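Pyruvate-formate lyase-activating enzyme (Bacteroides vulgatus ATCC 8482, PDB 3CAN) belongs to the radical SAM superfamily, the crystallised domain being an alpha/beta fold with a parallel sheet and helices, as in part of a TIM barrel. Local coordinates at residues N84-A89 against A120-H125; P94-I99 against I128-P133; N111-A116 against I168-D173; R124-I129 against Y174-T179. All blocks are in the same frame, centred on the assembly; numbering follows the deposited sequence. Where two conformers were deposited one is given.

Contact 1 of 4, residues N84-A89 against A120-H125; sequences NIRRVA and ASLPRH
Leu122 sits in the loop that leaves helix 109-121 of this alpha/beta fold and splits its two methyls against helix 79-90. CD1 turns to Ile85, 3.6 Å from Ile85 CG2, and the two side chains cross at about a right angle. CD2 goes to Arg86 instead: it lies over one face of the guanidinium, displaced toward the rim, 3.5 Å from Arg86 CZ. The arginine chain leaves with CG anti to the backbone N (chi1 -174°) and bends at chi3 (-70°), which swings NE round. A water in the guanidinium plane then links the two segments, accepting from Arg86 NH1 at 3.0 Å and donating to Ser121 O at 2.8 Å. One flat group thus uses its face for a methyl and its edge for a polar bridge. One turn on, Ala89 is where the loop comes nearest, its CB 3.8 Å from Leu122 CB and 3.5 Å from Arg124 O. Behind them, Ile85 and Leu122 both rest on Tyr95 of strand 95-101, whose hydroxyl bonds to Arg124 O. The loop is also tied back on itself: His125 NE2 donates to Ala120 O at 2.9 Å, with the oxygen 17° out of the imidazole plane.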
# COMPACT_ATOMS: atom_id res chain seq x y z
N ASN A 84 17.63 -9.11 -9.02
CA ASN A 84 17.14 -9.17 -7.63
C ASN A 84 15.95 -10.10 -7.45
O ASN A 84 15.85 -10.81 -6.43
CB ASN A 84 16.76 -7.77 -7.14
CG ASN A 84 17.97 -6.93 -6.78
OD1 ASN A 84 19.10 -7.44 -6.70
ND2 ASN A 84 17.76 -5.61 -6.63
N ILE A 85 15.04 -10.09 -8.41
CA ILE A 85 13.90 -10.98 -8.35
C ILE A 85 14.39 -12.41 -8.43
O ILE A 85 13.96 -13.27 -7.66
CB ILE A 85 12.86 -10.69 -9.46
CG1 ILE A 85 12.27 -9.28 -9.30
CG2 ILE A 85 11.77 -11.75 -9.42
CD1 ILE A 85 11.48 -8.79 -10.51
N ARG A 86 15.32 -12.68 -9.35
CA ARG A 86 15.88 -14.03 -9.45
C ARG A 86 16.57 -14.44 -8.15
O ARG A 86 16.41 -15.57 -7.70
CB ARG A 86 16.85 -14.15 -10.63
CG ARG A 86 17.35 -15.57 -10.88
CD ARG A 86 18.07 -15.66 -12.23
NE ARG A 86 17.13 -15.53 -13.34
CZ ARG A 86 16.33 -16.50 -13.76
NH1 ARG A 86 16.34 -17.71 -13.20
NH2 ARG A 86 15.51 -16.28 -14.77
N ARG A 87 17.31 -13.51 -7.54
CA ARG A 87 18.03 -13.85 -6.31
C ARG A 87 17.09 -14.23 -5.18
O ARG A 87 17.34 -15.22 -4.47
CB ARG A 87 18.97 -12.73 -5.87
CG ARG A 87 20.05 -13.26 -4.92
CD ARG A 87 21.03 -12.20 -4.50
NE ARG A 87 22.01 -12.75 -3.56
CZ ARG A 87 23.11 -13.42 -3.91
NH1 ARG A 87 23.93 -13.89 -2.97
NH2 ARG A 87 23.41 -13.62 -5.19
N VAL A 88 16.01 -13.48 -5.00
CA VAL A 88 15.03 -13.78 -3.97
C VAL A 88 14.36 -15.13 -4.24
O VAL A 88 14.18 -15.95 -3.33
CB VAL A 88 14.01 -12.65 -3.85
CG1 VAL A 88 12.99 -12.95 -2.76
CG2 VAL A 88 14.74 -11.32 -3.56
N ALA A 89 13.99 -15.36 -5.50
CA ALA A 89 13.38 -16.63 -5.89
C ALA A 89 14.31 -17.82 -5.61
O ALA A 89 13.86 -18.87 -5.09
CB ALA A 89 13.00 -16.59 -7.36
N ALA A 120 7.28 -17.11 -14.13
CA ALA A 120 6.91 -18.53 -14.12
C ALA A 120 8.14 -19.44 -14.15
O ALA A 120 8.12 -20.55 -13.61
CB ALA A 120 6.01 -18.83 -15.31
N SER A 121 9.21 -18.96 -14.76
CA SER A 121 10.44 -19.74 -14.90
C SER A 121 11.27 -19.81 -13.62
O SER A 121 12.17 -20.64 -13.51
CB SER A 121 11.29 -19.15 -16.04
OG SER A 121 11.91 -17.93 -15.67
N LEU A 122 10.96 -18.96 -12.64
CA LEU A 122 11.73 -18.92 -11.41
C LEU A 122 11.40 -20.10 -10.51
O LEU A 122 10.28 -20.61 -10.53
CB LEU A 122 11.49 -17.59 -10.68
CG LEU A 122 11.88 -16.35 -11.48
CD1 LEU A 122 11.43 -15.06 -10.77
CD2 LEU A 122 13.39 -16.34 -11.78
N PRO A 123 12.40 -20.55 -9.72
CA PRO A 123 12.23 -21.74 -8.89
C PRO A 123 11.22 -21.58 -7.76
O PRO A 123 10.72 -22.58 -7.24
CB PRO A 123 13.65 -21.99 -8.34
CG PRO A 123 14.30 -20.69 -8.37
CD PRO A 123 13.75 -19.98 -9.58
N ARG A 124 10.98 -20.33 -7.34
CA ARG A 124 9.88 -19.98 -6.44
C ARG A 124 9.11 -18.84 -7.07
O ARG A 124 9.71 -17.84 -7.46
CB ARG A 124 10.40 -19.54 -5.06
CG ARG A 124 9.28 -19.19 -4.08
CD ARG A 124 9.77 -18.79 -2.68
NE ARG A 124 8.63 -18.43 -1.84
CZ ARG A 124 8.31 -19.01 -0.68
NH1 ARG A 124 9.06 -19.98 -0.16
NH2 ARG A 124 7.23 -18.61 -0.03
N HIS A 125 7.80 -19.00 -7.21
CA HIS A 125 6.96 -17.93 -7.77
C HIS A 125 6.63 -16.90 -6.70
O HIS A 125 6.73 -17.19 -5.49
CB HIS A 125 5.63 -18.50 -8.28
CG HIS A 125 5.78 -19.40 -9.46
ND1 HIS A 125 4.74 -20.20 -9.90
CD2 HIS A 125 6.81 -19.62 -10.30
CE1 HIS A 125 5.14 -20.88 -10.97
NE2 HIS A 125 6.40 -20.56 -11.22
O HOH W 1 14.51 -19.60 -14.74

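Contact 2 of 4, residues P94-I99 against I128-P133; sequences PYYIRI and IINLLP
Strands 95-99 and 128-133 run parallel, their axes 4.7 Å apart at closest and 20° from each other, with Ile97 and Ile99 supplying both the N-H and the C=O of a regular parallel ladder. Ile97 N donates to Ile128 O at 3.1 Å and Ile97 O accepts from Asn130 N at 2.8 Å. Two residues on, Ile99 N donates to Asn130 O and Ile99 O accepts from Leu132 N, both at 2.9 Å. On the face that carries Tyr96, Arg98 and Asn130, Ile128 makes a CH-pi contact: its CG2 stands over the centre of the Tyr96 ring, 3.7 Å from the centroid and 9° off the normal. Ile128 CG1 is anti to the backbone N (chi1 -168°), which leaves CG2 in the crowded position between N and the carbonyl carbon, where it meets the ring. Arg98 bends away at chi2 and chi3, and its NE pairs with Asp61. On the face of Ile97, Ile99, Ile129 and Leu131 the contacts are aliphatic. Ile99 lies side by side with both Ile129 and Leu131, all pointing the same way, with Ile99 CD1 3.9 Å from Ile129 CG2 and Ile99 CB 3.8 Å from Leu131 CD2. Helix 109-121 connects the two strands as a beta-alpha-beta unit; strand 57-61 flanks 95-101, strand 178-180 flanks 128-133, and helix 161-173 packs on Ile129 and Leu131.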
# COMPACT_ATOMS: atom_id res chain seq x y z
N PRO A 94 9.79 -15.65 0.54
CA PRO A 94 8.54 -15.08 0.06
C PRO A 94 8.69 -13.66 -0.51
O PRO A 94 9.33 -12.80 0.11
CB PRO A 94 7.64 -15.05 1.30
CG PRO A 94 8.41 -15.57 2.41
CD PRO A 94 9.77 -15.92 1.99
N TYR A 95 8.08 -13.44 -1.66
CA TYR A 95 8.06 -12.12 -2.26
C TYR A 95 6.76 -11.84 -2.98
O TYR A 95 6.08 -12.78 -3.46
CB TYR A 95 9.27 -11.93 -3.20
CG TYR A 95 9.27 -12.81 -4.45
CD1 TYR A 95 8.98 -12.27 -5.70
CD2 TYR A 95 9.60 -14.16 -4.38
CE1 TYR A 95 8.99 -13.06 -6.85
CE2 TYR A 95 9.61 -14.95 -5.53
CZ TYR A 95 9.31 -14.40 -6.74
OH TYR A 95 9.33 -15.19 -7.87
N TYR A 96 6.42 -10.56 -3.07
CA TYR A 96 5.32 -10.07 -3.88
C TYR A 96 5.92 -9.28 -5.04
O TYR A 96 6.93 -8.58 -4.88
CB TYR A 96 4.43 -9.07 -3.12
CG TYR A 96 3.53 -9.57 -2.02
CD1 TYR A 96 3.58 -10.87 -1.54
CD2 TYR A 96 2.64 -8.69 -1.41
CE1 TYR A 96 2.74 -11.29 -0.49
CE2 TYR A 96 1.81 -9.09 -0.38
CZ TYR A 96 1.86 -10.39 0.07
OH TYR A 96 1.03 -10.76 1.10
N ILE A 97 5.25 -9.36 -6.19
CA ILE A 97 5.58 -8.53 -7.34
C ILE A 97 4.44 -7.52 -7.54
O ILE A 97 3.27 -7.89 -7.56
CB ILE A 97 5.75 -9.37 -8.62
CG1 ILE A 97 6.97 -10.28 -8.48
CG2 ILE A 97 5.88 -8.45 -9.85
CD1 ILE A 97 8.33 -9.55 -8.53
N ARG A 98 4.80 -6.25 -7.69
CA ARG A 98 3.85 -5.20 -7.99
C ARG A 98 4.08 -4.65 -9.38
O ARG A 98 5.22 -4.35 -9.75
CB ARG A 98 3.93 -4.09 -6.95
CG ARG A 98 3.62 -4.59 -5.55
CD ARG A 98 4.88 -4.90 -4.79
NE ARG A 98 5.49 -3.64 -4.33
CZ ARG A 98 5.07 -2.96 -3.26
NH1 ARG A 98 4.05 -3.40 -2.52
NH2 ARG A 98 5.68 -1.82 -2.92
N ILE A 99 3.01 -4.53 -10.16
CA ILE A 99 3.07 -3.96 -11.50
C ILE A 99 2.09 -2.80 -11.56
O ILE A 99 0.88 -3.01 -11.66
CB ILE A 99 2.76 -5.00 -12.57
CG1 ILE A 99 3.73 -6.19 -12.46
CG2 ILE A 99 2.83 -4.35 -14.00
CD1 ILE A 99 3.41 -7.32 -13.45
N ILE A 128 2.04 -13.43 -4.64
CA ILE A 128 0.99 -12.78 -5.41
C ILE A 128 1.64 -11.74 -6.31
O ILE A 128 2.73 -11.22 -6.01
CB ILE A 128 -0.06 -12.09 -4.49
CG1 ILE A 128 -1.31 -11.67 -5.27
CG2 ILE A 128 0.53 -10.85 -3.79
CD1 ILE A 128 -2.08 -12.79 -5.83
N ILE A 129 0.99 -11.49 -7.44
CA ILE A 129 1.33 -10.38 -8.31
C ILE A 129 0.19 -9.36 -8.22
O ILE A 129 -0.95 -9.67 -8.58
CB ILE A 129 1.53 -10.83 -9.76
CG1 ILE A 129 2.64 -11.88 -9.87
CG2 ILE A 129 1.87 -9.63 -10.66
CD1 ILE A 129 2.65 -12.63 -11.22
N ASN A 130 0.49 -8.17 -7.73
CA ASN A 130 -0.48 -7.09 -7.60
C ASN A 130 -0.43 -6.16 -8.80
O ASN A 130 0.57 -5.47 -9.01
CB ASN A 130 -0.22 -6.27 -6.34
CG ASN A 130 -0.27 -7.10 -5.09
OD1 ASN A 130 -1.34 -7.54 -4.68
ND2 ASN A 130 0.90 -7.34 -4.50
N LEU A 131 -1.49 -6.18 -9.60
CA LEU A 131 -1.64 -5.23 -10.70
C LEU A 131 -2.33 -3.98 -10.14
O LEU A 131 -3.44 -4.06 -9.61
CB LEU A 131 -2.46 -5.83 -11.86
CG LEU A 131 -1.94 -7.14 -12.45
CD1 LEU A 131 -2.79 -7.56 -13.66
CD2 LEU A 131 -0.47 -7.02 -12.83
N LEU A 132 -1.65 -2.85 -10.22
CA LEU A 132 -2.14 -1.60 -9.65
C LEU A 132 -2.48 -0.62 -10.78
O LEU A 132 -1.60 0.10 -11.26
CB LEU A 132 -1.07 -1.01 -8.72
CG LEU A 132 -0.48 -2.01 -7.73
CD1 LEU A 132 0.73 -1.44 -7.01
CD2 LEU A 132 -1.54 -2.48 -6.74
N PRO A 133 -3.75 -0.61 -11.21
CA PRO A 133 -4.11 0.27 -12.32
C PRO A 133 -3.83 1.73 -12.03
O PRO A 133 -4.12 2.24 -10.93
CB PRO A 133 -5.61 0.01 -12.52
CG PRO A 133 -5.83 -1.33 -11.95
CD PRO A 133 -4.90 -1.41 -10.77

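Contact 3 of 4, residues N111-A116 against I168-D173; sequences NIKLSA and IQILTD
Ile170 and Leu171 join two neighbouring helices of the layer that packs against the parallel sheet, 161-173 meeting 109-121 through aliphatic side chains. The short segments run in nearly the same direction, 26° apart, and their axes approach to 9.3 Å. Ile170 points at the other helix, and in the conformer described here its CG2, anti to the backbone N, meets three residues. It lies 3.7 Å from Lys113 CG, 3.9 Å from Ile112 CG2 and 4.4 Å from Ala116 CB; the Ile170 side chain crosses those of Ile112 and Lys113 at about a right angle. Lys113 contributes only the base of its chain, which runs on extended to a salt bridge between NZ and Glu109. Leu171 reaches across with one methyl, CD2, 3.7 Å from Ala116 CB, where the backbones come nearest, Ala116 CA and Leu171 CA being 5.5 Å apart. Several polar side chains bond within their own helix. Ser115 OG donates to Asn111 O at 2.8 Å, on the opposite face of that carbonyl from Ser115 N, and Thr172 OG1 treats Ile168 O in the same way. Gln169 NE2 reaches Asp173 OD1 at 2.7 Å, from 42° above the carboxylate plane. Beneath the pair, Leu171 rests on Ile129 and Leu131 of strand 128-133 and on Ala178 of strand 178-180, while Ala116 touches Tyr174, just past the end of helix 161-173.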
# COMPACT_ATOMS: atom_id res chain seq x y z
N ASN A 111 4.35 -7.16 -23.06
CA ASN A 111 5.03 -6.95 -21.79
C ASN A 111 4.53 -7.87 -20.69
O ASN A 111 5.33 -8.40 -19.90
CB ASN A 111 4.89 -5.52 -21.29
CG ASN A 111 5.66 -5.30 -20.02
OD1 ASN A 111 6.89 -5.44 -20.01
ND2 ASN A 111 4.95 -4.97 -18.92
N ILE A 112 3.22 -8.06 -20.62
CA ILE A 112 2.65 -8.89 -19.57
C ILE A 112 3.01 -10.35 -19.78
O ILE A 112 3.32 -11.05 -18.83
CB ILE A 112 1.12 -8.68 -19.45
CG1 ILE A 112 0.82 -7.20 -19.13
CG2 ILE A 112 0.52 -9.59 -18.40
CD1 ILE A 112 1.46 -6.67 -17.84
N LYS A 113 3.00 -10.81 -21.04
CA LYS A 113 3.46 -12.18 -21.33
C LYS A 113 4.94 -12.37 -21.00
O LYS A 113 5.31 -13.38 -20.40
CB LYS A 113 3.15 -12.59 -22.78
CG LYS A 113 1.66 -12.84 -23.04
CD LYS A 113 1.41 -13.27 -24.47
CE LYS A 113 -0.03 -13.65 -24.66
NZ LYS A 113 -0.32 -14.04 -26.08
N LEU A 114 5.79 -11.42 -21.37
CA LEU A 114 7.23 -11.53 -21.06
C LEU A 114 7.43 -11.56 -19.55
O LEU A 114 8.26 -12.31 -19.04
CB LEU A 114 8.00 -10.37 -21.68
CG LEU A 114 8.11 -10.42 -23.21
CD1 LEU A 114 8.78 -9.11 -23.69
CD2 LEU A 114 8.87 -11.67 -23.70
N SER A 115 6.65 -10.74 -18.84
CA SER A 115 6.68 -10.70 -17.38
C SER A 115 6.29 -12.06 -16.79
O SER A 115 6.96 -12.58 -15.90
CB SER A 115 5.74 -9.61 -16.85
OG SER A 115 6.14 -8.30 -17.26
N ALA A 116 5.20 -12.63 -17.30
CA ALA A 116 4.71 -13.92 -16.84
C ALA A 116 5.73 -15.03 -17.10
O ALA A 116 5.98 -15.88 -16.25
CB ALA A 116 3.38 -14.25 -17.52
N ILE A 168 -4.77 -10.19 -15.95
CA ILE A 168 -4.95 -11.21 -14.93
C ILE A 168 -5.01 -12.60 -15.56
O ILE A 168 -4.41 -13.54 -15.04
CB ILE A 168 -6.22 -10.95 -14.10
CG1 ILE A 168 -6.06 -9.67 -13.27
CG2 ILE A 168 -6.53 -12.15 -13.21
CD1 ILE A 168 -5.01 -9.73 -12.16
N GLN A 169 -5.73 -12.73 -16.67
CA GLN A 169 -5.85 -14.02 -17.35
C GLN A 169 -4.51 -14.53 -17.84
O GLN A 169 -4.21 -15.72 -17.69
CB GLN A 169 -6.83 -13.94 -18.53
CG GLN A 169 -7.17 -15.30 -19.12
CD GLN A 169 -7.86 -16.21 -18.11
OE1 GLN A 169 -8.90 -15.86 -17.57
NE2 GLN A 169 -7.25 -17.36 -17.84
N ILE A 170 -3.71 -13.65 -18.44
CA ILE A 170 -2.38 -14.02 -18.93
C ILE A 170 -1.54 -14.60 -17.80
O ILE A 170 -0.98 -15.69 -17.90
CB ILE A 170 -1.65 -12.80 -19.55
CG1 ILE A 170 -2.31 -12.39 -20.87
CG2 ILE A 170 -0.17 -13.12 -19.79
CD1 ILE A 170 -1.99 -10.97 -21.30
N LEU A 171 -1.46 -13.87 -16.69
CA LEU A 171 -0.65 -14.32 -15.57
C LEU A 171 -1.16 -15.67 -15.02
O LEU A 171 -0.36 -16.57 -14.74
CB LEU A 171 -0.62 -13.23 -14.49
CG LEU A 171 0.13 -11.96 -14.89
CD1 LEU A 171 -0.22 -10.78 -13.96
CD2 LEU A 171 1.65 -12.22 -14.95
N THR A 172 -2.48 -15.79 -14.91
CA THR A 172 -3.12 -17.02 -14.46
C THR A 172 -2.81 -18.18 -15.41
O THR A 172 -2.51 -19.29 -14.97
CB THR A 172 -4.65 -16.83 -14.33
OG1 THR A 172 -4.93 -15.73 -13.45
CG2 THR A 172 -5.31 -18.09 -13.78
N ASP A 173 -2.85 -17.91 -16.72
CA ASP A 173 -2.54 -18.92 -17.74
C ASP A 173 -1.12 -19.49 -17.61
O ASP A 173 -0.89 -20.64 -17.98
CB ASP A 173 -2.74 -18.36 -19.15
CG ASP A 173 -4.22 -18.18 -19.53
OD1 ASP A 173 -5.11 -18.73 -18.85
OD2 ASP A 173 -4.48 -17.48 -20.53

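Contact 4 of 4, residues R124-I129 against Y174-T179; sequences RHPEII and YGLKAT
Ile129 and Ala178 pair as a parallel bridge that adds strand 178-180, an edge strand of the sheet within this chain. Ile129 N donates to Lys177 O at 2.8 Å, and Ile129 O accepts from Thr179 N at 2.9 Å. The same Lys177 carbonyl is touched by a neighbouring methyl: chi2 of 64° places Ile128 CD1 3.4 Å from Lys177 O. Leu176 CB and CD1 both pack 3.9 Å from Ile129 CD1. The other leucine methyl makes a CH-pi contact, with Leu176 CD2 over one face of the His125 ring, 3.9 Å from the centroid and 17° off the normal, the two side chains crossing at about a right angle. Lys177 runs extended past the loop, its CD 3.4 Å from Glu127 O.

Before the strands draw together, water fills in for direct bonds. One water, in the imidazole plane, joins His125 ND1 to Gly175 O; another donates to Pro126 O at 2.8 Å and accepts from Lys177 N. Further out, a Schellman motif ends helix 161-173: Gly175, with positive phi, is its C-prime residue, Leu176 N bonds to Leu171 O, and the chain turns directly into the contact. Thr179 also packs on His135 of the second subunit. The Glu127 carboxylate is not in contact with the Lys177 ammonium; it is paired with Arg124, whose NH1 also pairs with Asp92. Arg124 NH2 sits 2.9 Å from Glu127 OE2, 50° above the carboxylate plane.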
# COMPACT_ATOMS: atom_id res chain seq x y z
N ARG A 124 10.98 -20.33 -7.34
CA ARG A 124 9.88 -19.98 -6.44
C ARG A 124 9.11 -18.84 -7.07
O ARG A 124 9.71 -17.84 -7.46
CB ARG A 124 10.40 -19.54 -5.06
CG ARG A 124 9.28 -19.19 -4.08
CD ARG A 124 9.77 -18.79 -2.68
NE ARG A 124 8.63 -18.43 -1.84
CZ ARG A 124 8.31 -19.01 -0.68
NH1 ARG A 124 9.06 -19.98 -0.16
NH2 ARG A 124 7.23 -18.61 -0.03
N HIS A 125 7.80 -19.00 -7.21
CA HIS A 125 6.96 -17.93 -7.77
C HIS A 125 6.63 -16.90 -6.70
O HIS A 125 6.73 -17.19 -5.49
CB HIS A 125 5.63 -18.50 -8.28
CG HIS A 125 5.78 -19.40 -9.46
ND1 HIS A 125 4.74 -20.20 -9.90
CD2 HIS A 125 6.81 -19.62 -10.30
CE1 HIS A 125 5.14 -20.88 -10.97
NE2 HIS A 125 6.40 -20.56 -11.22
N PRO A 126 6.18 -15.71 -7.13
CA PRO A 126 5.70 -14.74 -6.14
C PRO A 126 4.48 -15.26 -5.39
O PRO A 126 3.68 -16.04 -5.94
CB PRO A 126 5.34 -13.49 -6.98
CG PRO A 126 5.20 -13.98 -8.37
CD PRO A 126 6.07 -15.20 -8.51
N GLU A 127 4.34 -14.83 -4.14
CA GLU A 127 3.14 -15.13 -3.36
C GLU A 127 1.90 -14.62 -4.09
O GLU A 127 0.85 -15.27 -4.11
CB GLU A 127 3.20 -14.45 -2.00
CG GLU A 127 4.34 -14.92 -1.11
CD GLU A 127 4.29 -16.40 -0.83
OE1 GLU A 127 3.44 -16.81 -0.01
OE2 GLU A 127 5.10 -17.15 -1.41
N ILE A 128 2.04 -13.43 -4.64
CA ILE A 128 0.99 -12.78 -5.41
C ILE A 128 1.64 -11.74 -6.31
O ILE A 128 2.73 -11.22 -6.01
CB ILE A 128 -0.06 -12.09 -4.49
CG1 ILE A 128 -1.31 -11.67 -5.27
CG2 ILE A 128 0.53 -10.85 -3.79
CD1 ILE A 128 -2.08 -12.79 -5.83
N ILE A 129 0.99 -11.49 -7.44
CA ILE A 129 1.33 -10.38 -8.31
C ILE A 129 0.19 -9.36 -8.22
O ILE A 129 -0.95 -9.67 -8.58
CB ILE A 129 1.53 -10.83 -9.76
CG1 ILE A 129 2.64 -11.88 -9.87
CG2 ILE A 129 1.87 -9.63 -10.66
CD1 ILE A 129 2.65 -12.63 -11.22
N TYR A 174 -0.19 -18.68 -17.10
CA TYR A 174 1.20 -19.11 -16.89
C TYR A 174 1.42 -19.71 -15.50
O TYR A 174 2.55 -19.99 -15.10
CB TYR A 174 2.16 -17.93 -17.11
CG TYR A 174 2.45 -17.65 -18.56
CD1 TYR A 174 1.73 -16.70 -19.26
CD2 TYR A 174 3.49 -18.30 -19.22
CE1 TYR A 174 2.00 -16.43 -20.61
CE2 TYR A 174 3.77 -18.04 -20.56
CZ TYR A 174 3.03 -17.09 -21.24
OH TYR A 174 3.31 -16.81 -22.57
N GLY A 175 0.33 -19.92 -14.76
CA GLY A 175 0.39 -20.59 -13.47
C GLY A 175 0.77 -19.70 -12.30
O GLY A 175 1.15 -20.20 -11.24
N LEU A 176 0.59 -18.40 -12.47
CA LEU A 176 0.92 -17.42 -11.45
C LEU A 176 -0.35 -16.90 -10.76
O LEU A 176 -1.45 -16.96 -11.32
CB LEU A 176 1.69 -16.26 -12.08
CG LEU A 176 3.02 -16.63 -12.73
CD1 LEU A 176 3.44 -15.56 -13.74
CD2 LEU A 176 4.11 -16.85 -11.68
N LYS A 177 -0.17 -16.43 -9.53
CA LYS A 177 -1.26 -15.88 -8.73
C LYS A 177 -1.25 -14.36 -8.87
O LYS A 177 -0.25 -13.71 -8.54
CB LYS A 177 -1.08 -16.24 -7.26
CG LYS A 177 -1.02 -17.73 -6.96
CD LYS A 177 -0.75 -17.97 -5.49
CE LYS A 177 -0.69 -19.46 -5.18
NZ LYS A 177 -0.13 -19.74 -3.83
N ALA A 178 -2.35 -13.81 -9.35
CA ALA A 178 -2.45 -12.39 -9.64
C ALA A 178 -3.78 -11.81 -9.19
O ALA A 178 -4.81 -12.51 -9.16
CB ALA A 178 -2.25 -12.14 -11.11
N THR A 179 -3.75 -10.52 -8.87
CA THR A 179 -4.93 -9.80 -8.43
C THR A 179 -4.81 -8.35 -8.83
O THR A 179 -3.72 -7.86 -9.11
CB THR A 179 -5.12 -9.91 -6.90
OG1 THR A 179 -6.45 -9.48 -6.55
CG2 THR A 179 -4.08 -9.07 -6.13
O HOH W 2 2.25 -19.62 -8.60
O HOH W 3 2.40 -16.84 -8.32
O HOH W 4 2.58 -18.59 -5.01

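In the fold
Measured centre to centre throughout, contacts 2 and 4 are about 8 Å apart and form successive joints of one parallel sheet: both use strand 128-133, which lies between 95-101 and 178-180. Contacts 1 and 3, about 15 Å apart, both involve helix 109-121, contact 3 along its body and contact 1 at its end. Contact 3 is about 10 Å from contact 4, linked through the end of helix 161-173, and about 12 Å from contact 2. Along the chain, the segments of contact 1 alternate with those of contacts 2 and 3, as expected for repeated strand-helix units. Together they join the last three strands to one another and to the connecting helices 109-121 and 161-173.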